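Local coordinates for protein chloromuconate cycloisomerase (Rhodococcus opacus, PDB 4M0X) that is a cycloisomerase of the enolase superfamily that binds a manganese(II) ion in its TIM-barrel-like domain, at residues 137-142 / 150-155; 155-160 / 186-191. All blocks are in the same frame, centred on the assembly; numbering follows the deposited sequence.

Contact 1: 137-142 / 150-155; sequences ITWAFS and IDEAAQ
Strand 139-141 runs almost antiparallel to helix 150-155, at 172° between their N-to-C directions and with 10.1 Å between the two axes, and the CA atoms of F141 and E152 mark the nearest point of the two backbones. From the helix, E152 is the side chain that bridges this gap. Its CG lies anti to the backbone N (chi1 -164°) and the chain stays extended beyond, which carries the carboxylate to the aromatic pair on the strand. There E152 OE2 accepts a nearly straight hydrogen bond from W139 NE1, 3.1 Å long. The acceptor lies in the plane of the indole, yet the N-H meets OE2 from above the carboxylate plane, and the ring and carboxylate planes stand almost perpendicular. E152 OE2 also sits at the edge of the F141 ring, 3.1 Å from F141 CD1, with the phenyl and carboxylate planes nearly coplanar; this leaves the ring hydrogens, rather than the pi face, turned to the acid. The second oxygen, E152 OE1, forms a salt bridge with R19, so the carboxylate ties the indole to a residue of the N-terminal part of the chain. Farther along the phenyl ring the contact turns apolar, F141 CZ resting 3.6 Å from A153 CB. W139 is engaged by the helix a second time through a cation-pi interaction with K156, one turn beyond E152. Strand 139-141 and helix 150-155 form the strand-to-helix step of the beta-alpha-beta unit made by strand 134-141, helix 146-159 and strand 163-167 in the TIM-barrel-like domain. Strand 163-167 lies alongside, hydrogen-bonded through its backbone to W139 and F141, and contributes F166, whose ring meets that of F141.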
# COMPACT_ATOMS: atom_id res chain seq x y z
N ILE A 137 -6.08 -33.69 -23.28
CA ILE A 137 -7.39 -33.15 -22.94
C ILE A 137 -7.77 -33.37 -21.45
O ILE A 137 -7.48 -34.42 -20.87
CB ILE A 137 -8.42 -33.72 -23.91
CG1 ILE A 137 -8.05 -33.29 -25.31
CG2 ILE A 137 -9.82 -33.21 -23.63
CD1 ILE A 137 -8.09 -31.78 -25.53
N THR A 138 -8.34 -32.34 -20.82
CA THR A 138 -8.85 -32.48 -19.46
C THR A 138 -10.33 -32.80 -19.57
O THR A 138 -11.10 -32.02 -20.16
CB THR A 138 -8.65 -31.20 -18.64
OG1 THR A 138 -7.28 -31.11 -18.24
CG2 THR A 138 -9.49 -31.21 -17.40
N TRP A 139 -10.71 -33.97 -19.04
CA TRP A 139 -12.09 -34.42 -19.09
C TRP A 139 -12.92 -33.78 -18.00
O TRP A 139 -12.62 -33.93 -16.81
CB TRP A 139 -12.20 -35.94 -18.95
CG TRP A 139 -13.62 -36.37 -19.16
CD1 TRP A 139 -14.52 -36.72 -18.21
CD2 TRP A 139 -14.33 -36.40 -20.41
NE1 TRP A 139 -15.73 -36.98 -18.78
CE2 TRP A 139 -15.65 -36.79 -20.13
CE3 TRP A 139 -13.97 -36.13 -21.75
CZ2 TRP A 139 -16.61 -36.95 -21.13
CZ3 TRP A 139 -14.93 -36.28 -22.75
CH2 TRP A 139 -16.23 -36.70 -22.43
N ALA A 140 -13.99 -33.10 -18.40
CA ALA A 140 -14.85 -32.47 -17.42
C ALA A 140 -16.13 -33.26 -17.18
O ALA A 140 -17.04 -33.30 -18.03
CB ALA A 140 -15.14 -31.00 -17.77
N PHE A 141 -16.18 -33.89 -16.01
CA PHE A 141 -17.39 -34.44 -15.47
C PHE A 141 -18.49 -33.39 -15.34
O PHE A 141 -18.25 -32.23 -15.04
CB PHE A 141 -17.13 -34.99 -14.10
CG PHE A 141 -16.04 -36.01 -14.06
CD1 PHE A 141 -16.10 -37.14 -14.88
CD2 PHE A 141 -14.95 -35.85 -13.19
CE1 PHE A 141 -15.10 -38.08 -14.84
CE2 PHE A 141 -13.95 -36.81 -13.13
CZ PHE A 141 -14.03 -37.93 -13.95
N SER A 142 -19.72 -33.85 -15.56
CA SER A 142 -20.92 -33.08 -15.34
C SER A 142 -21.22 -33.05 -13.82
O SER A 142 -20.57 -33.76 -13.04
CB SER A 142 -22.04 -33.78 -16.11
OG SER A 142 -23.25 -33.06 -16.01
N ILE A 150 -18.23 -42.18 -11.04
CA ILE A 150 -17.21 -43.22 -10.80
C ILE A 150 -17.10 -44.22 -11.99
O ILE A 150 -16.00 -44.67 -12.36
CB ILE A 150 -17.37 -43.92 -9.43
CG1 ILE A 150 -17.07 -42.92 -8.30
CG2 ILE A 150 -16.40 -45.09 -9.32
CD1 ILE A 150 -17.19 -43.47 -6.88
N ASP A 151 -18.24 -44.53 -12.60
CA ASP A 151 -18.25 -45.35 -13.81
C ASP A 151 -17.72 -44.58 -15.04
O ASP A 151 -17.26 -45.20 -15.99
CB ASP A 151 -19.65 -45.94 -14.06
N GLU A 152 -17.77 -43.24 -15.02
CA GLU A 152 -17.26 -42.43 -16.16
C GLU A 152 -15.76 -42.15 -16.02
O GLU A 152 -15.03 -42.17 -17.02
CB GLU A 152 -18.05 -41.12 -16.35
CG GLU A 152 -17.83 -40.46 -17.71
CD GLU A 152 -18.38 -39.04 -17.84
OE1 GLU A 152 -19.16 -38.75 -18.77
OE2 GLU A 152 -18.04 -38.18 -17.02
N ALA A 153 -15.32 -41.93 -14.78
CA ALA A 153 -13.92 -41.65 -14.46
C ALA A 153 -13.09 -42.85 -14.83
O ALA A 153 -12.10 -42.72 -15.56
CB ALA A 153 -13.76 -41.36 -12.98
N ALA A 154 -13.52 -44.01 -14.33
CA ALA A 154 -12.81 -45.27 -14.52
C ALA A 154 -12.59 -45.58 -16.02
O ALA A 154 -11.53 -46.06 -16.42
CB ALA A 154 -13.58 -46.39 -13.82
N GLN A 155 -13.62 -45.27 -16.81
CA GLN A 155 -13.60 -45.43 -18.26
C GLN A 155 -12.73 -44.41 -19.01
O GLN A 155 -12.00 -44.80 -19.92
CB GLN A 155 -15.03 -45.38 -18.78
CG GLN A 155 -15.17 -45.71 -20.25
CD GLN A 155 -16.46 -45.17 -20.79
OE1 GLN A 155 -16.60 -43.96 -20.97
NE2 GLN A 155 -17.42 -46.06 -21.03

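Contact 2: 155-160 / 186-191; sequences QKLDVG and CIPDEC
L157, near the C-terminal end of helix 146-159, reaches across to the loop that leads into strand 192-196, a contact between consecutive beta-alpha units of the TIM-barrel-like domain. The loop begins with C186, whose backbone carbonyl rather than its thiol is what L157 approaches: L157 CD1 lies 4.1 Å from C186 O. The next residue, I187, packs its side chain on F166 of strand 163-167, while its neighbour P188 faces the helix. P188 supplies the closest approach. The branched end of L157 meets the CG-CD edge of the P188 ring, with P188 CD 3.8 Å from L157 CD1, and both methyls take part, since L157 CD2 comes within 3.9 Å of P188 CG. The two methyls thus lie along the CG-CD bond of the proline in a purely apolar contact, and no hydrogen bond joins the two segments. After P188 the chain folds back in a type I beta turn from P188 to C191, closed by a 3.1 Å hydrogen bond from C191 N to P188 O. This reversal brings C191 back toward the helix, just before strand 192-196 starts. Both L157 and C191 also touch F164 of strand 163-167. The last contact of the loop is looser than that of the proline: C191 SG stands 4.5 Å from L157 CD2.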
# COMPACT_ATOMS: atom_id res chain seq x y z
N GLN A 155 -13.62 -45.27 -16.81
CA GLN A 155 -13.60 -45.43 -18.26
C GLN A 155 -12.73 -44.41 -19.01
O GLN A 155 -12.00 -44.80 -19.92
CB GLN A 155 -15.03 -45.38 -18.78
CG GLN A 155 -15.17 -45.71 -20.25
CD GLN A 155 -16.46 -45.17 -20.79
OE1 GLN A 155 -16.60 -43.96 -20.97
NE2 GLN A 155 -17.42 -46.06 -21.03
N LYS A 156 -12.83 -43.12 -18.65
CA LYS A 156 -11.95 -42.10 -19.27
C LYS A 156 -10.47 -42.23 -18.88
O LYS A 156 -9.59 -41.84 -19.65
CB LYS A 156 -12.43 -40.67 -18.98
CG LYS A 156 -13.71 -40.27 -19.69
CD LYS A 156 -13.60 -40.39 -21.20
CE LYS A 156 -14.93 -40.09 -21.88
NZ LYS A 156 -14.64 -39.64 -23.27
N LEU A 157 -10.21 -42.77 -17.70
CA LEU A 157 -8.84 -43.04 -17.28
C LEU A 157 -8.30 -44.09 -18.23
O LEU A 157 -7.14 -44.05 -18.64
CB LEU A 157 -8.84 -43.59 -15.87
CG LEU A 157 -8.51 -42.68 -14.71
CD1 LEU A 157 -9.10 -43.27 -13.43
CD2 LEU A 157 -6.99 -42.52 -14.60
N ASP A 158 -9.18 -45.02 -18.56
CA ASP A 158 -8.96 -46.05 -19.55
C ASP A 158 -8.41 -45.48 -20.86
O ASP A 158 -7.25 -45.71 -21.19
CB ASP A 158 -10.29 -46.75 -19.81
CG ASP A 158 -10.13 -48.21 -20.12
OD1 ASP A 158 -9.19 -48.83 -19.58
OD2 ASP A 158 -10.98 -48.71 -20.89
N VAL A 159 -9.25 -44.72 -21.57
CA VAL A 159 -8.90 -44.20 -22.89
C VAL A 159 -7.61 -43.37 -22.87
O VAL A 159 -6.93 -43.27 -23.90
CB VAL A 159 -10.09 -43.47 -23.59
CG1 VAL A 159 -11.42 -43.90 -22.99
CG2 VAL A 159 -9.92 -41.95 -23.58
N GLY A 160 -7.27 -42.80 -21.71
CA GLY A 160 -5.92 -42.26 -21.52
C GLY A 160 -5.76 -40.99 -20.71
O GLY A 160 -4.64 -40.65 -20.31
N CYS A 186 -11.93 -42.88 -6.27
CA CYS A 186 -11.51 -43.72 -7.40
C CYS A 186 -10.70 -42.96 -8.50
O CYS A 186 -10.72 -43.34 -9.67
CB CYS A 186 -12.72 -44.51 -7.99
SG CYS A 186 -13.66 -45.51 -6.79
N ILE A 187 -9.98 -41.89 -8.12
CA ILE A 187 -9.05 -41.17 -9.03
C ILE A 187 -7.65 -41.22 -8.46
O ILE A 187 -7.45 -40.91 -7.29
CB ILE A 187 -9.45 -39.67 -9.30
CG1 ILE A 187 -10.33 -39.55 -10.54
CG2 ILE A 187 -8.24 -38.80 -9.56
CD1 ILE A 187 -11.34 -38.42 -10.47
N PRO A 188 -6.67 -41.62 -9.29
CA PRO A 188 -5.30 -41.77 -8.79
C PRO A 188 -4.70 -40.45 -8.30
O PRO A 188 -4.92 -39.38 -8.91
CB PRO A 188 -4.52 -42.31 -10.01
CG PRO A 188 -5.55 -42.79 -10.98
CD PRO A 188 -6.79 -42.01 -10.72
N ASP A 189 -3.96 -40.54 -7.20
CA ASP A 189 -3.24 -39.40 -6.62
C ASP A 189 -2.51 -38.56 -7.67
O ASP A 189 -2.58 -37.34 -7.61
CB ASP A 189 -2.25 -39.87 -5.54
CG ASP A 189 -2.95 -40.26 -4.22
OD1 ASP A 189 -4.08 -40.78 -4.23
OD2 ASP A 189 -2.34 -40.03 -3.16
N GLU A 190 -1.85 -39.19 -8.64
CA GLU A 190 -1.01 -38.49 -9.62
C GLU A 190 -1.75 -37.51 -10.57
O GLU A 190 -1.10 -36.70 -11.25
CB GLU A 190 -0.13 -39.48 -10.39
N CYS A 191 -3.09 -37.55 -10.61
CA CYS A 191 -3.89 -36.76 -11.58
C CYS A 191 -4.07 -35.26 -11.30
O CYS A 191 -4.00 -34.82 -10.15
CB CYS A 191 -5.27 -37.37 -11.70
SG CYS A 191 -5.24 -38.96 -12.55

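Overall arrangement
After the N-terminal sheet and its helices, the chain enters strand 134-141, and contact 1 closes the short connection that turns it back onto helix 146-159. Contact 2 opens on the last turn of that same helix and closes a longer excursion, through strand 163-167 and helix 173-183, at the loop before strand 192-196. The two are in series, neither nested nor crossed, and share Q155; the centres of contact 1 and contact 2 lie about 8 Å apart. They also meet directly, I150 CG2 lying 3.8 Å from C186 SG and F141 CE2 4.1 Å from I187 CD1. Together they fasten one barrel helix to the strand before it and to the loop leading into the third strand.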